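Side-chain contacts in SusD superfamily protein (Bacteroides vulgatus, PDB 3MYV), which probably binds polysaccharides at the bacterial cell surface, as SusD-family proteins of the outer membrane do: residues W87-L90 against N91-E95; G277-Q281 against K282-Q286; G413-L416 against P417-E421. All blocks are in the same frame, centred on the assembly; numbering follows the deposited sequence. Where two conformers were deposited one is given.

Contact 1: W87-L90 against N91-E95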
ATOM      1  N   TRP A  87     -10.659  15.592   9.202  1.00 16.55           N
ATOM      2  CA  TRP A  87     -12.026  16.124   9.284  1.00 16.62           C
ATOM      3  C   TRP A  87     -12.070  17.485   9.982  1.00 18.57           C
ATOM      4  O   TRP A  87     -12.921  18.303   9.654  1.00 19.25           O
ATOM      5  CB  TRP A  87     -12.988  15.117   9.937  1.00 17.54           C
ATOM      6  CG  TRP A  87     -13.539  14.174   8.925  1.00 16.17           C
ATOM      7  CD1 TRP A  87     -13.124  12.896   8.682  1.00 17.21           C
ATOM      8  CD2 TRP A  87     -14.607  14.431   7.999  1.00 18.55           C
ATOM      9  NE1 TRP A  87     -13.868  12.345   7.665  1.00 18.53           N
ATOM     10  CE2 TRP A  87     -14.772  13.269   7.220  1.00 17.63           C
ATOM     11  CE3 TRP A  87     -15.425  15.539   7.741  1.00 18.66           C
ATOM     12  CZ2 TRP A  87     -15.750  13.168   6.220  1.00 18.42           C
ATOM     13  CZ3 TRP A  87     -16.382  15.442   6.740  1.00 16.84           C
ATOM     14  CH2 TRP A  87     -16.550  14.256   6.007  1.00 18.10           C
ATOM     15  N   ASN A  88     -11.154  17.740  10.919  1.00 18.18           N
ATOM     16  CA  ASN A  88     -11.054  19.084  11.527  1.00 20.13           C
ATOM     17  C   ASN A  88     -10.700  20.133  10.470  1.00 22.10           C
ATOM     18  O   ASN A  88     -11.243  21.250  10.489  1.00 21.86           O
ATOM     19  CB  ASN A  88     -10.060  19.100  12.698  1.00 18.29           C
ATOM     20  CG  ASN A  88     -10.606  18.369  13.925  1.00 27.92           C
ATOM     21  OD1 ASN A  88     -11.821  18.218  14.073  1.00 28.91           O
ATOM     22  ND2 ASN A  88      -9.719  17.936  14.812  1.00 34.81           N
ATOM     23  N   ILE A  89      -9.861  19.743   9.513  1.00 20.09           N
ATOM     24  CA  ILE A  89      -9.485  20.634   8.401  1.00 20.08           C
ATOM     25  C   ILE A  89     -10.699  20.905   7.527  1.00 19.85           C
ATOM     26  O   ILE A  89     -11.014  22.066   7.243  1.00 21.38           O
ATOM     27  CB  ILE A  89      -8.322  20.049   7.572  1.00 18.54           C
ATOM     28  CG1 ILE A  89      -7.028  20.049   8.392  1.00 22.00           C
ATOM     29  CG2 ILE A  89      -8.146  20.792   6.250  1.00 17.31           C
ATOM     30  CD1 ILE A  89      -5.886  19.220   7.772  1.00 20.03           C
ATOM     31  N   LEU A  90     -11.396  19.844   7.110  1.00 18.32           N
ATOM     32  CA  LEU A  90     -12.553  20.006   6.231  1.00 20.75           C
ATOM     33  C   LEU A  90     -13.608  20.882   6.907  1.00 22.62           C
ATOM     34  O   LEU A  90     -14.190  21.757   6.266  1.00 23.18           O
ATOM     35  CB  LEU A  90     -13.184  18.656   5.856  1.00 17.29           C
ATOM     36  CG  LEU A  90     -12.381  17.699   4.964  1.00 18.89           C
ATOM     37  CD1 LEU A  90     -13.250  16.494   4.530  1.00 15.09           C
ATOM     38  CD2 LEU A  90     -11.817  18.439   3.745  1.00 15.42           C
ATOM     39  N   ASN A  91     -13.832  20.654   8.200  1.00 23.43           N
ATOM     40  CA  ASN A  91     -14.853  21.404   8.933  1.00 24.06           C
ATOM     41  C   ASN A  91     -14.509  22.888   8.997  1.00 25.27           C
ATOM     42  O   ASN A  91     -15.381  23.735   8.779  1.00 26.34           O
ATOM     43  CB  ASN A  91     -15.069  20.846  10.335  1.00 24.31           C
ATOM     44  CG  ASN A  91     -16.299  21.426  10.992  1.00 30.12           C
ATOM     45  OD1 ASN A  91     -16.199  22.151  11.976  1.00 36.95           O
ATOM     46  ND2 ASN A  91     -17.463  21.136  10.426  1.00 23.46           N
ATOM     47  N   ALA A  92     -13.251  23.210   9.288  1.00 24.19           N
ATOM     48  CA  ALA A  92     -12.811  24.611   9.285  1.00 25.25           C
ATOM     49  C   ALA A  92     -13.125  25.257   7.929  1.00 26.44           C
ATOM     50  O   ALA A  92     -13.704  26.347   7.870  1.00 27.58           O
ATOM     51  CB  ALA A  92     -11.342  24.716   9.595  1.00 24.02           C
ATOM     52  N   ILE A  93     -12.765  24.575   6.848  1.00 25.29           N
ATOM     53  CA  ILE A  93     -13.002  25.084   5.489  1.00 27.05           C
ATOM     54  C   ILE A  93     -14.500  25.278   5.222  1.00 28.18           C
ATOM     55  O   ILE A  93     -14.933  26.324   4.738  1.00 28.60           O
ATOM     56  CB  ILE A  93     -12.370  24.148   4.413  1.00 27.25           C
ATOM     57  CG1 ILE A  93     -10.854  24.123   4.587  1.00 23.29           C
ATOM     58  CG2 ILE A  93     -12.747  24.607   2.982  1.00 25.87           C
ATOM     59  CD1 ILE A  93     -10.160  23.098   3.771  1.00 18.07           C
ATOM     60  N   ALA A  94     -15.287  24.273   5.569  1.00 27.39           N
ATOM     61  CA  ALA A  94     -16.722  24.323   5.365  1.00 30.38           C
ATOM     62  C   ALA A  94     -17.392  25.410   6.212  1.00 32.73           C
ATOM     63  O   ALA A  94     -18.411  25.935   5.812  1.00 36.93           O
ATOM     64  CB  ALA A  94     -17.341  22.966   5.667  1.00 30.85           C
ATOM     65  N   GLU A  95     -16.824  25.748   7.367  1.00 34.12           N
ATOM     66  CA  GLU A  95     -17.428  26.757   8.242  1.00 37.67           C
ATOM     67  C   GLU A  95     -17.068  28.194   7.851  1.00 38.48           C
ATOM     68  O   GLU A  95     -17.526  29.131   8.492  1.00 40.91           O
ATOM     69  CB  GLU A  95     -17.085  26.490   9.718  1.00 36.73           C
ATOM     70  CG  GLU A  95     -17.960  25.387  10.344  1.00 43.01           C
ATOM     71  CD  GLU A  95     -17.734  25.204  11.842  1.00 48.22           C
ATOM     72  OE1 GLU A  95     -17.021  26.027  12.454  1.00 58.14           O
ATOM     73  OE2 GLU A  95     -18.273  24.229  12.413  1.00 47.76           O
TER

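Contact 2: G277-Q281 against K282-Q286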
ATOM      1  N   GLY A 277      13.730  -9.304   8.015  1.00 13.78           N
ATOM      2  CA  GLY A 277      13.076 -10.155   7.028  1.00 15.40           C
ATOM      3  C   GLY A 277      13.913 -10.381   5.789  1.00 13.74           C
ATOM      4  O   GLY A 277      14.890  -9.677   5.545  1.00 14.01           O
ATOM      5  N   PHE A 278      13.491 -11.395   5.032  1.00 13.83           N
ATOM      6  CA  PHE A 278      14.128 -11.836   3.791  1.00 13.55           C
ATOM      7  C   PHE A 278      13.058 -11.978   2.754  1.00 12.04           C
ATOM      8  O   PHE A 278      11.877 -12.022   3.105  1.00 13.03           O
ATOM      9  CB  PHE A 278      14.782 -13.200   3.993  1.00 15.08           C
ATOM     10  CG  PHE A 278      15.630 -13.296   5.211  1.00 14.82           C
ATOM     11  CD1 PHE A 278      16.615 -12.321   5.469  1.00 15.61           C
ATOM     12  CD2 PHE A 278      15.504 -14.364   6.083  1.00 15.51           C
ATOM     13  CE1 PHE A 278      17.415 -12.419   6.570  1.00 15.50           C
ATOM     14  CE2 PHE A 278      16.315 -14.475   7.196  1.00 18.23           C
ATOM     15  CZ  PHE A 278      17.278 -13.498   7.446  1.00 16.87           C
ATOM     16  N   VAL A 279      13.437 -12.046   1.468  1.00 13.08           N
ATOM     17  CA  VAL A 279      12.554 -12.686   0.516  1.00 13.41           C
ATOM     18  C   VAL A 279      12.542 -14.179   0.843  1.00 15.06           C
ATOM     19  O   VAL A 279      13.470 -14.708   1.446  1.00 13.82           O
ATOM     20  CB  VAL A 279      12.906 -12.403  -0.972  1.00 13.02           C
ATOM     21  CG1 VAL A 279      12.946 -10.874  -1.209  1.00 14.46           C
ATOM     22  CG2 VAL A 279      14.219 -13.093  -1.405  1.00 13.83           C
ATOM     23  N   THR A 280      11.480 -14.852   0.442  1.00 13.62           N
ATOM     24  CA  THR A 280      11.378 -16.297   0.626  1.00 13.35           C
ATOM     25  C   THR A 280      12.206 -17.015  -0.457  1.00 15.87           C
ATOM     26  O   THR A 280      12.621 -16.404  -1.482  1.00 13.96           O
ATOM     27  CB  THR A 280       9.921 -16.740   0.497  1.00 12.09           C
ATOM     28  OG1 THR A 280       9.437 -16.312  -0.779  1.00 11.79           O
ATOM     29  CG2 THR A 280       9.060 -16.140   1.615  1.00 17.35           C
ATOM     30  N   GLN A 281      12.460 -18.300  -0.228  1.00 14.96           N
ATOM     31  CA  GLN A 281      13.148 -19.118  -1.207  0.50 16.16           C
ATOM     32  C   GLN A 281      12.345 -19.141  -2.522  1.00 16.87           C
ATOM     33  O   GLN A 281      12.921 -19.084  -3.604  1.00 15.84           O
ATOM     34  CB  GLN A 281      13.388 -20.534  -0.677  0.50 17.28           C
ATOM     35  CG  GLN A 281      14.351 -21.341  -1.551  0.50 16.03           C
ATOM     36  CD  GLN A 281      14.639 -22.726  -1.013  0.50 17.21           C
ATOM     37  OE1 GLN A 281      14.867 -22.911   0.179  0.50 19.24           O
ATOM     38  NE2 GLN A 281      14.661 -23.707  -1.903  0.50 20.14           N
ATOM     39  N   LYS A 282      11.019 -19.178  -2.422  1.00 17.61           N
ATOM     40  CA  LYS A 282      10.147 -19.165  -3.600  1.00 16.14           C
ATOM     41  C   LYS A 282      10.398 -17.923  -4.456  1.00 18.20           C
ATOM     42  O   LYS A 282      10.569 -18.036  -5.663  1.00 18.04           O
ATOM     43  CB  LYS A 282       8.674 -19.252  -3.182  1.00 16.47           C
ATOM     44  CG  LYS A 282       7.672 -19.045  -4.306  1.00 18.45           C
ATOM     45  CD  LYS A 282       6.950 -17.687  -4.195  1.00 21.46           C
ATOM     46  CE  LYS A 282       6.203 -17.351  -5.475  1.00 22.99           C
ATOM     47  NZ  LYS A 282       5.534 -16.018  -5.484  1.00 18.32           N
ATOM     48  N   TYR A 283      10.460 -16.748  -3.850  1.00 16.56           N
ATOM     49  CA  TYR A 283      10.664 -15.541  -4.628  1.00 15.95           C
ATOM     50  C   TYR A 283      12.082 -15.518  -5.237  1.00 16.56           C
ATOM     51  O   TYR A 283      12.270 -15.201  -6.409  1.00 15.61           O
ATOM     52  CB  TYR A 283      10.450 -14.285  -3.798  1.00 16.08           C
ATOM     53  CG  TYR A 283      10.582 -13.018  -4.641  1.00 12.76           C
ATOM     54  CD1 TYR A 283       9.493 -12.519  -5.351  1.00 16.89           C
ATOM     55  CD2 TYR A 283      11.798 -12.358  -4.774  1.00 16.93           C
ATOM     56  CE1 TYR A 283       9.594 -11.388  -6.122  1.00 15.47           C
ATOM     57  CE2 TYR A 283      11.918 -11.233  -5.576  1.00 15.14           C
ATOM     58  CZ  TYR A 283      10.793 -10.751  -6.251  1.00 15.58           C
ATOM     59  OH  TYR A 283      10.893  -9.631  -7.045  1.00 16.50           O
ATOM     60  N   ALA A 284      13.066 -15.884  -4.432  1.00 15.77           N
ATOM     61  CA  ALA A 284      14.441 -15.894  -4.882  1.00 15.78           C
ATOM     62  C   ALA A 284      14.604 -16.835  -6.069  1.00 17.88           C
ATOM     63  O   ALA A 284      15.197 -16.467  -7.087  1.00 17.00           O
ATOM     64  CB  ALA A 284      15.345 -16.294  -3.750  1.00 16.31           C
ATOM     65  N   GLU A 285      14.051 -18.035  -5.948  1.00 17.63           N
ATOM     66  CA  GLU A 285      14.095 -19.020  -7.047  1.00 24.06           C
ATOM     67  C   GLU A 285      13.368 -18.576  -8.317  1.00 24.12           C
ATOM     68  O   GLU A 285      13.887 -18.813  -9.397  1.00 26.31           O
ATOM     69  CB  GLU A 285      13.543 -20.372  -6.595  1.00 25.88           C
ATOM     70  CG  GLU A 285      14.476 -21.057  -5.676  1.00 29.34           C
ATOM     71  CD  GLU A 285      13.954 -22.391  -5.155  1.00 33.79           C
ATOM     72  OE1 GLU A 285      12.786 -22.779  -5.431  1.00 44.11           O
ATOM     73  OE2 GLU A 285      14.746 -23.031  -4.453  1.00 33.72           O
ATOM     74  N   GLN A 286      12.183 -17.978  -8.164  1.00 27.57           N
ATOM     75  CA  GLN A 286      11.403 -17.340  -9.260  1.00 28.65           C
ATOM     76  C   GLN A 286      12.355 -16.408 -10.050  1.00 27.45           C
ATOM     77  O   GLN A 286      12.494 -16.520 -11.286  1.00 26.17           O
ATOM     78  CB  GLN A 286      10.142 -16.584  -8.659  1.00 33.33           C
ATOM     79  CG  GLN A 286       9.300 -15.536  -9.563  1.00 32.26           C
ATOM     80  CD  GLN A 286       7.955 -14.941  -8.899  1.00 39.23           C
ATOM     81  OE1 GLN A 286       6.861 -15.206  -9.386  1.00 34.44           O
ATOM     82  NE2 GLN A 286       8.076 -14.100  -7.853  1.00 24.17           N
TER

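Contact 3: G413-L416 against P417-E421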
ATOM      1  N   GLY A 413      11.181 -24.220   1.876  1.00 20.42           N
ATOM      2  CA  GLY A 413      12.233 -23.228   1.773  1.00 19.64           C
ATOM      3  C   GLY A 413      12.959 -23.048   3.085  1.00 18.58           C
ATOM      4  O   GLY A 413      13.390 -24.010   3.715  1.00 17.25           O
ATOM      5  N   TYR A 414      13.069 -21.800   3.520  1.00 15.77           N
ATOM      6  CA  TYR A 414      13.592 -21.489   4.828  1.00 17.76           C
ATOM      7  C   TYR A 414      12.554 -20.748   5.688  1.00 17.24           C
ATOM      8  O   TYR A 414      12.885 -19.937   6.556  1.00 17.01           O
ATOM      9  CB  TYR A 414      14.913 -20.719   4.706  1.00 18.26           C
ATOM     10  CG  TYR A 414      15.001 -19.570   3.714  1.00 16.43           C
ATOM     11  CD1 TYR A 414      14.557 -18.286   4.052  1.00 19.91           C
ATOM     12  CD2 TYR A 414      15.613 -19.741   2.466  1.00 16.91           C
ATOM     13  CE1 TYR A 414      14.668 -17.226   3.162  1.00 15.90           C
ATOM     14  CE2 TYR A 414      15.748 -18.693   1.576  1.00 18.04           C
ATOM     15  CZ  TYR A 414      15.269 -17.423   1.925  1.00 15.81           C
ATOM     16  OH  TYR A 414      15.414 -16.384   1.037  1.00 17.23           O
ATOM     17  N   HIS A 415      11.291 -21.077   5.478  1.00 17.16           N
ATOM     18  CA  HIS A 415      10.236 -20.600   6.361  1.00 16.16           C
ATOM     19  C   HIS A 415      10.492 -21.019   7.806  1.00 16.75           C
ATOM     20  O   HIS A 415      11.081 -22.078   8.078  1.00 17.19           O
ATOM     21  CB  HIS A 415       8.865 -21.090   5.899  1.00 12.94           C
ATOM     22  CG  HIS A 415       8.284 -20.283   4.774  1.00 16.07           C
ATOM     23  ND1 HIS A 415       7.690 -19.053   4.972  1.00 13.01           N
ATOM     24  CD2 HIS A 415       8.185 -20.539   3.449  1.00 16.72           C
ATOM     25  CE1 HIS A 415       7.267 -18.584   3.812  1.00 14.66           C
ATOM     26  NE2 HIS A 415       7.572 -19.457   2.869  1.00 15.40           N
ATOM     27  N   LEU A 416      10.039 -20.186   8.732  1.00 15.18           N
ATOM     28  CA  LEU A 416      10.176 -20.484  10.150  1.00 16.06           C
ATOM     29  C   LEU A 416       9.217 -21.563  10.625  1.00 16.13           C
ATOM     30  O   LEU A 416       8.149 -21.770  10.034  1.00 16.38           O
ATOM     31  CB  LEU A 416       9.931 -19.229  10.979  1.00 15.07           C
ATOM     32  CG  LEU A 416      10.764 -17.979  10.664  1.00 21.46           C
ATOM     33  CD1 LEU A 416      10.486 -16.901  11.705  1.00 17.86           C
ATOM     34  CD2 LEU A 416      12.246 -18.327  10.620  1.00 24.86           C
ATOM     35  N   PRO A 417       9.578 -22.242  11.722  1.00 18.92           N
ATOM     36  CA  PRO A 417       8.639 -23.241  12.255  1.00 21.00           C
ATOM     37  C   PRO A 417       7.291 -22.612  12.619  1.00 18.60           C
ATOM     38  O   PRO A 417       7.228 -21.466  13.036  1.00 21.64           O
ATOM     39  CB  PRO A 417       9.338 -23.760  13.529  1.00 22.59           C
ATOM     40  CG  PRO A 417      10.786 -23.444  13.345  1.00 26.65           C
ATOM     41  CD  PRO A 417      10.835 -22.185  12.485  1.00 21.77           C
ATOM     42  N   SER A 418       6.230 -23.379  12.463  1.00 20.38           N
ATOM     43  CA  SER A 418       4.897 -22.979  12.854  1.00 21.45           C
ATOM     44  C   SER A 418       4.281 -21.853  12.050  1.00 21.62           C
ATOM     45  O   SER A 418       3.210 -21.384  12.413  1.00 22.26           O
ATOM     46  CB  SER A 418       4.851 -22.649  14.346  1.00 23.86           C
ATOM     47  OG  SER A 418       5.202 -23.794  15.093  1.00 23.98           O
ATOM     48  N   VAL A 419       4.909 -21.445  10.946  1.00 18.80           N
ATOM     49  CA  VAL A 419       4.259 -20.500  10.028  1.00 19.54           C
ATOM     50  C   VAL A 419       2.904 -21.087   9.585  1.00 19.16           C
ATOM     51  O   VAL A 419       2.749 -22.321   9.487  1.00 16.20           O
ATOM     52  CB  VAL A 419       5.121 -20.174   8.799  1.00 19.33           C
ATOM     53  CG1 VAL A 419       5.360 -21.428   7.934  1.00 16.39           C
ATOM     54  CG2 VAL A 419       4.470 -19.033   7.984  1.00 20.38           C
ATOM     55  N   ASP A 420       1.922 -20.221   9.377  1.00 17.57           N
ATOM     56  CA  ASP A 420       0.643 -20.653   8.801  1.00 17.70           C
ATOM     57  C   ASP A 420       0.852 -20.941   7.313  1.00 16.76           C
ATOM     58  O   ASP A 420       1.096 -20.031   6.511  1.00 16.11           O
ATOM     59  CB  ASP A 420      -0.449 -19.599   9.001  1.00 16.66           C
ATOM     60  CG  ASP A 420      -0.816 -19.411  10.453  1.00 22.38           C
ATOM     61  OD1 ASP A 420      -1.459 -20.297  11.055  1.00 18.53           O
ATOM     62  OD2 ASP A 420      -0.432 -18.377  10.998  1.00 21.00           O
ATOM     63  N   GLU A 421       0.758 -22.212   6.937  1.00 18.41           N
ATOM     64  CA  GLU A 421       1.191 -22.631   5.603  1.00 17.71           C
ATOM     65  C   GLU A 421       0.192 -22.353   4.488  1.00 17.01           C
ATOM     66  O   GLU A 421       0.566 -22.303   3.315  1.00 19.03           O
ATOM     67  CB  GLU A 421       1.533 -24.126   5.609  1.00 21.72           C
ATOM     68  CG  GLU A 421       2.735 -24.469   6.472  1.00 22.53           C
ATOM     69  CD  GLU A 421       3.192 -25.901   6.320  1.00 26.85           C
ATOM     70  OE1 GLU A 421       2.476 -26.722   5.713  1.00 27.29           O
ATOM     71  OE2 GLU A 421       4.283 -26.199   6.807  1.00 29.03           O
TER

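Contact 1: W87-L90 against N91-E95
Leu90 and Ala94 are joined through the backbone: Ala94 N donates to Leu90 O over 2.8 Å, in a nearly straight bond of the last full turn of helix 77-94. The side chain of Leu90 turns back from that turn. Its CD1 methyl sits 3.9 Å above the plane of the Trp87 ring, over one face but displaced toward the rim, so indole and leucine pack together one turn earlier. Asn91 follows the same pattern, with Asn91 N reaching Trp87 O at 2.9 Å; the donor lies 27° off the carbonyl plane. The CB of Asn91 rests against the same carbonyl, 3.4 Å from Trp87 O.

The backbone bonds are the i to i+4 bonds of a regular alpha-helix, while the leucine-indole contact spans three residues. The helix is one of those packed together in the starch-binding, SusD-type, TPR-like part of the protein. Helix 103-128 lies against Leu90 and Trp87 through Thr113 and Ile117, while helix 13-27 meets the isoleucines through Val16, Ala19, Val20 and Leu23. The indole nitrogen Trp87 NE1 is bonded to Ile145 O.

On the isoleucine side, Ile93 N gives a bond of 3.1 Å to Ile89 O, lying in the carbonyl plane. Ile93 CG1 is anti to its own carbonyl carbon (chi1 -63°), which swings the ethyl branch back toward the preceding turn. CG1 therefore comes within 3.4 Å of Ile89 O, and CD1 touches Ile89 CG2 at 3.9 Å. The two side chains run side by side, pointing the same way, and present a joint apolar surface to helix 13-27.

Contact 2: G277-Q281 against K282-Q286
An N-cap opens helix 281-288: Thr280, just after strand 277-279, turns its hydroxyl onto the first turn, where Tyr283 N donates to Thr280 OG1 over 3.3 Å. With chi1 at 57°, OG1 sits between the backbone N and the carbonyl carbon, and from there it can face the amides of the helix start. The carbonyl of the same residue is used as well, since Ala284 N reaches Thr280 O at 3.0 Å. Replacing Thr280 with a valine removes the hydroxyl, which would probably leave Tyr283 N without its cap and Asp46 O without the bond it receives from OG1.

This strand-to-helix junction is held on the strand side by an antiparallel pairing of 277-279 with 48-50. Val279 fills the inside of the bend: its CB lies 4.0 Å from Tyr283 CD2, approaching the ring at a slant, and its CG2 is 4.1 Å from Ala284 CB. Trp310 meets both Val279 and Ala284 from strand 307-312, while Tyr283 OH bonds to Lys389 O and Lys282 NZ forms a salt bridge with Asp47.

On the outer side, Glu285 N donates to Gln281 O over 2.8 Å. Above that backbone bond the two side chains also meet, in a bond that is doubtful because it rests on one of two deposited conformers of Gln281. In that conformer NE2 of Gln281 lies 2.6 Å from Glu285 OE2; the carboxylate oxygen is near the amide plane but is approached 43° out of its own plane, with the two flat groups turned 67° apart.

Contact 3: G413-L416 against P417-E421
Val419 CG1 stands between its backbone N and carbonyl carbon (chi1 64°), and this torsion carries the methyl back over the turn to Leu416 O, 3.5 Å away, and to His415 CB, 4.1 Å away. His415 answers with CG anti to its carbonyl carbon (chi1 -80°), which sets the imidazole beside the valine; Val419 CG2 meets that ring at a slant. The valine thus touches both the first residue of the turn, Leu416, and the one before it, His415.

That turn is a type II beta turn running from Leu416 to Val419, in the loop between strands 408-409 and 422-423. Pro417 takes the second position, where its ring-restricted backbone suits the turn, and Ser418 takes the third with a positive phi of 68°. Closure rests on a weak bond, Val419 N to Leu416 O at 3.4 Å. The peptide between Leu416 and Pro417 is trans, with the two CA atoms 3.8 Å apart, and the proline ring is pressed against its predecessor: Leu416 CB and Pro417 CD are 3.4 Å apart, a close fit imposed by the covalent link. Ser418 and the proline ring face solvent, whereas Val419 is buried.

Tyr61 of helix 56-61 and Arg410 of the neighbouring loop both pack on the valine. The Tyr61 hydroxyl also ties down the leading arm of the turn, since it is hydrogen-bonded to His415 ND1 and receives the backbone amide of Leu416. Leu416 itself sends its side chain away from the turn to pack on Asn58 of the same helix.

Contacts 2 and 3 are neighbours, with centres about 13 Å apart. They are joined by Tyr414 OH, which lies 2.6 Å from Val279 O in a probable hydrogen bond and also bonds to Trp310 N; His415 adds packing on Thr280. The helix cap of 277-286 and the loop turn of 413-421 therefore form one patch, although they are distant in sequence. Contact 1 lies on the opposite side of the chain's centre, its centre about 47 Å from that of contact 2 and about 48 Å from that of contact 3. None of the three supplies a ligand to the sodium ion, whose site is formed by Asn254, Ser255, Asp258, Pro260 and Leu325.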